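Local atomic coordinates of phenazine biosynthesis protein, PhzF family (Bacillus anthracis, PDB entry 3EDN), a protein that belongs to the PhzF family of phenazine biosynthesis proteins, has a diaminopimelate epimerase-like fold and probably acts as an isomerase, as phenazine-pathway relatives do. Residues A[115-127]-A[278-290]. Sequence-based numbering, arbitrary orientation.
Sequences GETFIKMRQTAPQ and SEKLQIDIAGTAV
Arg-122, in one of its two modelled conformations, lays its guanidinium flat against the side-chain amide of Gln-282, the two planes 23° apart and Gln-282 CD 3.3 Å above the guanidinium plane. In that conformation the arginine, bent twice along its chain, folds back over the neighbouring strand and points its NE-H, within the guanidinium plane, at a carboxylate: Arg-122 NE meets Asp-284 OD1 on the syn side at 2.8 Å, a salt bridge. Gln-282 in turn donates from NE2 to Asp-284 OD2 at 3.2 Å, so the amide both stacks on the arginine and steadies its partner. Lys-120, fully extended, passes its CE across Asp-284 CB, 3.7 Å away, while a water joins its NZ to OD2; its ammonium also makes a cation-pi contact with Tyr-271.

Farther along this face, the Phe-118 ring lies over the backbone of Gly-287 and Thr-288, with Gly-287 C near its rim and Thr-288 N over its centre. Thr-288 CB sits over the same ring face, 4.0 Å from the Phe-118 centroid, and Ala-286 CB meets the ring edge. Thr-288 OG1, anti to its backbone N (chi1 -166°), donates to Thr-117 O at 2.7 Å.

On the other face, Met-121, a selenomethionine, brings CG to Ile-285 CG1 (4.1 Å), with helix 74-86 packed against its side chain. Gln-123 crosses Ile-285 with its NE2 against the methyls, its amide fixed by Thr-160 and Gly-230. Beyond the paired strands, Pro-126 CD rests on Ile-283 CG1.

Antiparallel backbone bonds, such as Met-121 N to Ile-285 O (2.8 Å), join strands 117-122 and 282-287 within the diaminopimelate epimerase-like fold. Met-121 and Ile-285 pack on one face; on the other, beside the Phe-118 packing, the charges of Arg-122 and, through water, Lys-120 lie close to Asp-284, which would be expected to favour its ionised form.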
loop_
_atom_site.group_PDB
_atom_site.type_symbol
_atom_site.label_atom_id
_atom_site.label_comp_id
_atom_site.label_asym_id
_atom_site.label_seq_id
_atom_site.Cartn_x
_atom_site.Cartn_y
_atom_site.Cartn_z
ATOM N N GLY A 115 8.282 33.165 -16.526
ATOM C CA GLY A 115 9.239 32.670 -15.551
ATOM C C GLY A 115 8.667 31.583 -14.661
ATOM O O GLY A 115 9.343 31.094 -13.756
ATOM N N GLU A 116 7.424 31.201 -14.934
ATOM C CA GLU A 116 6.709 30.170 -14.181
ATOM C C GLU A 116 7.089 28.764 -14.647
ATOM O O GLU A 116 7.158 28.516 -15.852
ATOM C CB GLU A 116 5.196 30.334 -14.366
ATOM C CG GLU A 116 4.621 31.713 -14.052
ATOM C CD GLU A 116 3.100 31.712 -14.028
ATOM O OE1 GLU A 116 2.478 31.765 -15.113
ATOM O OE2 GLU A 116 2.516 31.647 -12.918
ATOM N N THR A 117 7.299 27.852 -13.709
ATOM C CA THR A 117 7.570 26.467 -14.039
ATOM C C THR A 117 6.321 25.791 -14.587
ATOM O O THR A 117 5.232 25.897 -14.006
ATOM C CB THR A 117 8.097 25.707 -12.818
ATOM O OG1 THR A 117 9.408 26.202 -12.481
ATOM C CG2 THR A 117 8.174 24.214 -13.106
ATOM N N PHE A 118 6.486 25.129 -15.729
ATOM C CA PHE A 118 5.422 24.374 -16.370
ATOM C C PHE A 118 5.778 22.898 -16.418
ATOM O O PHE A 118 6.933 22.535 -16.633
ATOM C CB PHE A 118 5.221 24.905 -17.803
ATOM C CG PHE A 118 4.160 25.957 -17.910
ATOM C CD1 PHE A 118 4.287 27.185 -17.262
ATOM C CD2 PHE A 118 3.008 25.704 -18.631
ATOM C CE1 PHE A 118 3.266 28.138 -17.362
ATOM C CE2 PHE A 118 2.014 26.644 -18.734
ATOM C CZ PHE A 118 2.135 27.853 -18.099
ATOM N N ILE A 119 4.779 22.054 -16.208
ATOM C CA ILE A 119 4.939 20.600 -16.204
ATOM C C ILE A 119 4.185 20.074 -17.422
ATOM O O ILE A 119 2.976 20.321 -17.558
ATOM C CB ILE A 119 4.300 19.971 -14.948
ATOM C CG1 ILE A 119 4.830 20.650 -13.676
ATOM C CG2 ILE A 119 4.519 18.475 -14.921
ATOM C CD1 ILE A 119 6.342 20.727 -13.575
ATOM N N LYS A 120 4.888 19.329 -18.275
ATOM C CA LYS A 120 4.360 18.916 -19.580
ATOM C C LYS A 120 4.279 17.401 -19.639
ATOM O O LYS A 120 5.209 16.709 -19.230
ATOM C CB LYS A 120 5.269 19.444 -20.690
ATOM C CG LYS A 120 4.795 19.156 -22.108
ATOM C CD LYS A 120 5.765 19.806 -23.108
ATOM C CE LYS A 120 5.412 19.471 -24.543
ATOM N NZ LYS A 120 6.439 20.040 -25.482
HETATM N N MSE A 121 3.175 16.871 -20.153
HETATM C CA MSE A 121 3.020 15.422 -20.242
HETATM C C MSE A 121 2.308 15.050 -21.533
HETATM O O MSE A 121 1.637 15.881 -22.136
HETATM C CB MSE A 121 2.268 14.863 -19.033
HETATM C CG MSE A 121 0.871 15.387 -18.845
HETATM SE SE MSE A 121 0.297 15.282 -16.949
HETATM C CE MSE A 121 1.800 16.232 -16.179
ATOM N N ARG A 122 2.483 13.800 -21.952
ATOM C CA ARG A 122 1.865 13.279 -23.169
ATOM C C ARG A 122 0.499 12.687 -22.874
ATOM O O ARG A 122 0.321 11.971 -21.879
ATOM C CB ARG A 122 2.758 12.190 -23.770
ATOM C CG ARG A 122 2.186 11.473 -24.997
ATOM C CD ARG A 122 2.364 12.291 -26.280
ATOM N NE ARG A 122 3.739 12.765 -26.423
ATOM C CZ ARG A 122 4.757 12.020 -26.848
ATOM N NH1 ARG A 122 4.566 10.753 -27.202
ATOM N NH2 ARG A 122 5.974 12.546 -26.933
ATOM N N GLN A 123 -0.465 12.950 -23.752
ATOM C CA GLN A 123 -1.761 12.288 -23.642
ATOM C C GLN A 123 -1.874 11.207 -24.713
ATOM O O GLN A 123 -1.003 11.069 -25.557
ATOM C CB GLN A 123 -2.888 13.306 -23.778
ATOM C CG GLN A 123 -2.927 14.251 -22.568
ATOM C CD GLN A 123 -4.123 15.171 -22.575
ATOM O OE1 GLN A 123 -4.750 15.366 -23.612
ATOM N NE2 GLN A 123 -4.418 15.777 -21.417
ATOM N N THR A 124 -2.948 10.434 -24.650
ATOM C CA THR A 124 -3.203 9.401 -25.647
ATOM C C THR A 124 -3.631 10.051 -26.964
ATOM O O THR A 124 -4.290 11.097 -26.965
ATOM C CB THR A 124 -4.284 8.424 -25.143
ATOM O OG1 THR A 124 -3.893 7.913 -23.862
ATOM C CG2 THR A 124 -4.456 7.264 -26.105
ATOM N N ALA A 125 -3.245 9.445 -28.087
ATOM C CA ALA A 125 -3.583 9.994 -29.391
ATOM C C ALA A 125 -5.083 10.223 -29.532
ATOM O O ALA A 125 -5.883 9.396 -29.096
ATOM C CB ALA A 125 -3.078 9.084 -30.516
ATOM N N PRO A 126 -5.477 11.364 -30.119
ATOM C CA PRO A 126 -6.912 11.683 -30.135
ATOM C C PRO A 126 -7.800 10.783 -31.002
ATOM O O PRO A 126 -7.386 10.322 -32.083
ATOM C CB PRO A 126 -6.945 13.128 -30.657
ATOM C CG PRO A 126 -5.662 13.296 -31.393
ATOM C CD PRO A 126 -4.657 12.406 -30.761
ATOM N N GLN A 127 -9.015 10.564 -30.512
ATOM C CA GLN A 127 -10.080 9.888 -31.241
ATOM C C GLN A 127 -11.302 10.789 -31.246
ATOM O O GLN A 127 -11.641 11.394 -30.225
ATOM C CB GLN A 127 -10.461 8.589 -30.539
ATOM C CG GLN A 127 -9.333 7.609 -30.373
ATOM C CD GLN A 127 -9.789 6.427 -29.559
ATOM O OE1 GLN A 127 -10.544 5.592 -30.049
ATOM N NE2 GLN A 127 -9.384 6.376 -28.291
ATOM N N SER A 278 3.482 9.299 -38.473
ATOM C CA SER A 278 2.410 9.076 -37.493
ATOM C C SER A 278 1.004 9.227 -38.074
ATOM O O SER A 278 0.722 10.179 -38.791
ATOM C CB SER A 278 2.575 9.980 -36.267
ATOM O OG SER A 278 1.516 9.766 -35.350
ATOM N N GLU A 279 0.131 8.281 -37.736
ATOM C CA GLU A 279 -1.233 8.237 -38.261
ATOM C C GLU A 279 -2.151 9.251 -37.598
ATOM O O GLU A 279 -3.144 9.659 -38.183
ATOM C CB GLU A 279 -1.833 6.846 -38.066
ATOM C CG GLU A 279 -1.154 5.768 -38.876
ATOM C CD GLU A 279 -2.012 4.522 -39.023
ATOM O OE1 GLU A 279 -3.059 4.403 -38.328
ATOM O OE2 GLU A 279 -1.632 3.664 -39.844
ATOM N N LYS A 280 -1.824 9.644 -36.371
ATOM C CA LYS A 280 -2.658 10.574 -35.620
ATOM C C LYS A 280 -1.812 11.735 -35.129
ATOM O O LYS A 280 -0.578 11.658 -35.091
ATOM C CB LYS A 280 -3.290 9.880 -34.401
ATOM C CG LYS A 280 -4.304 8.772 -34.726
ATOM C CD LYS A 280 -5.680 9.316 -35.068
ATOM C CE LYS A 280 -6.732 8.192 -35.216
ATOM N NZ LYS A 280 -7.358 7.813 -33.892
ATOM N N LEU A 281 -2.479 12.800 -34.716
ATOM C CA LEU A 281 -1.788 13.893 -34.042
ATOM C C LEU A 281 -1.226 13.396 -32.715
ATOM O O LEU A 281 -1.732 12.434 -32.117
ATOM C CB LEU A 281 -2.727 15.088 -33.808
ATOM C CG LEU A 281 -3.358 15.747 -35.043
ATOM C CD1 LEU A 281 -4.444 16.737 -34.667
ATOM C CD2 LEU A 281 -2.305 16.442 -35.886
ATOM N N GLN A 282 -0.145 14.034 -32.284
ATOM C CA GLN A 282 0.394 13.797 -30.947
ATOM C C GLN A 282 -0.040 14.972 -30.095
ATOM O O GLN A 282 0.065 16.123 -30.522
ATOM C CB GLN A 282 1.917 13.726 -30.994
ATOM C CG GLN A 282 2.575 13.681 -29.639
ATOM C CD GLN A 282 4.079 13.697 -29.737
ATOM O OE1 GLN A 282 4.673 12.880 -30.445
ATOM N NE2 GLN A 282 4.713 14.622 -29.017
ATOM N N ILE A 283 -0.565 14.681 -28.906
ATOM C CA ILE A 283 -1.076 15.726 -28.009
ATOM C C ILE A 283 -0.309 15.701 -26.707
ATOM O O ILE A 283 -0.240 14.664 -26.046
ATOM C CB ILE A 283 -2.590 15.555 -27.716
ATOM C CG1 ILE A 283 -3.404 15.664 -29.011
ATOM C CG2 ILE A 283 -3.067 16.589 -26.673
ATOM C CD1 ILE A 283 -3.358 17.043 -29.647
ATOM N N ASP A 284 0.290 16.836 -26.369
ATOM C CA ASP A 284 0.831 17.054 -25.025
ATOM C C ASP A 284 0.070 18.185 -24.349
ATOM O O ASP A 284 -0.435 19.098 -24.993
ATOM C CB ASP A 284 2.307 17.459 -25.090
ATOM C CG ASP A 284 3.170 16.452 -25.857
ATOM O OD1 ASP A 284 3.399 15.338 -25.352
ATOM O OD2 ASP A 284 3.653 16.786 -26.967
ATOM N N ILE A 285 0.021 18.173 -23.029
ATOM C CA ILE A 285 -0.463 19.353 -22.329
ATOM C C ILE A 285 0.557 19.784 -21.290
ATOM O O ILE A 285 1.410 18.987 -20.854
ATOM C CB ILE A 285 -1.840 19.130 -21.652
ATOM C CG1 ILE A 285 -1.742 18.090 -20.530
ATOM C CG2 ILE A 285 -2.886 18.712 -22.692
ATOM C CD1 ILE A 285 -2.837 18.211 -19.471
ATOM N N ALA A 286 0.483 21.054 -20.914
ATOM C CA ALA A 286 1.348 21.573 -19.864
ATOM C C ALA A 286 0.584 22.572 -19.028
ATOM O O ALA A 286 -0.285 23.289 -19.526
ATOM C CB ALA A 286 2.590 22.230 -20.453
ATOM N N GLY A 287 0.942 22.656 -17.753
ATOM C CA GLY A 287 0.330 23.646 -16.911
ATOM C C GLY A 287 1.313 24.067 -15.849
ATOM O O GLY A 287 2.301 23.368 -15.568
ATOM N N THR A 288 1.060 25.233 -15.283
ATOM C CA THR A 288 1.753 25.621 -14.077
ATOM C C THR A 288 0.833 25.303 -12.900
ATOM O O THR A 288 -0.246 24.727 -13.079
ATOM C CB THR A 288 2.209 27.107 -14.094
ATOM O OG1 THR A 288 3.158 27.326 -13.033
ATOM C CG2 THR A 288 1.029 28.053 -13.945
ATOM N N ALA A 289 1.273 25.642 -11.693
ATOM C CA ALA A 289 0.471 25.405 -10.486
ATOM C C ALA A 289 0.900 26.401 -9.429
ATOM O O ALA A 289 1.849 27.169 -9.617
ATOM C CB ALA A 289 0.653 23.973 -9.977
ATOM N N VAL A 290 0.207 26.382 -8.297
ATOM C CA VAL A 290 0.488 27.352 -7.242
ATOM C C VAL A 290 0.139 26.772 -5.873
ATOM O O VAL A 290 -0.870 26.092 -5.722
ATOM C CB VAL A 290 -0.263 28.693 -7.486
ATOM C CG1 VAL A 290 -1.764 28.513 -7.351
ATOM C CG2 VAL A 290 0.217 29.771 -6.548
HETATM O O HOH W 1 3.074 29.255 -10.881
HETATM O O HOH W 2 5.295 18.800 -27.690
HETATM O O HOH W 3 -0.700 11.950 -28.255
#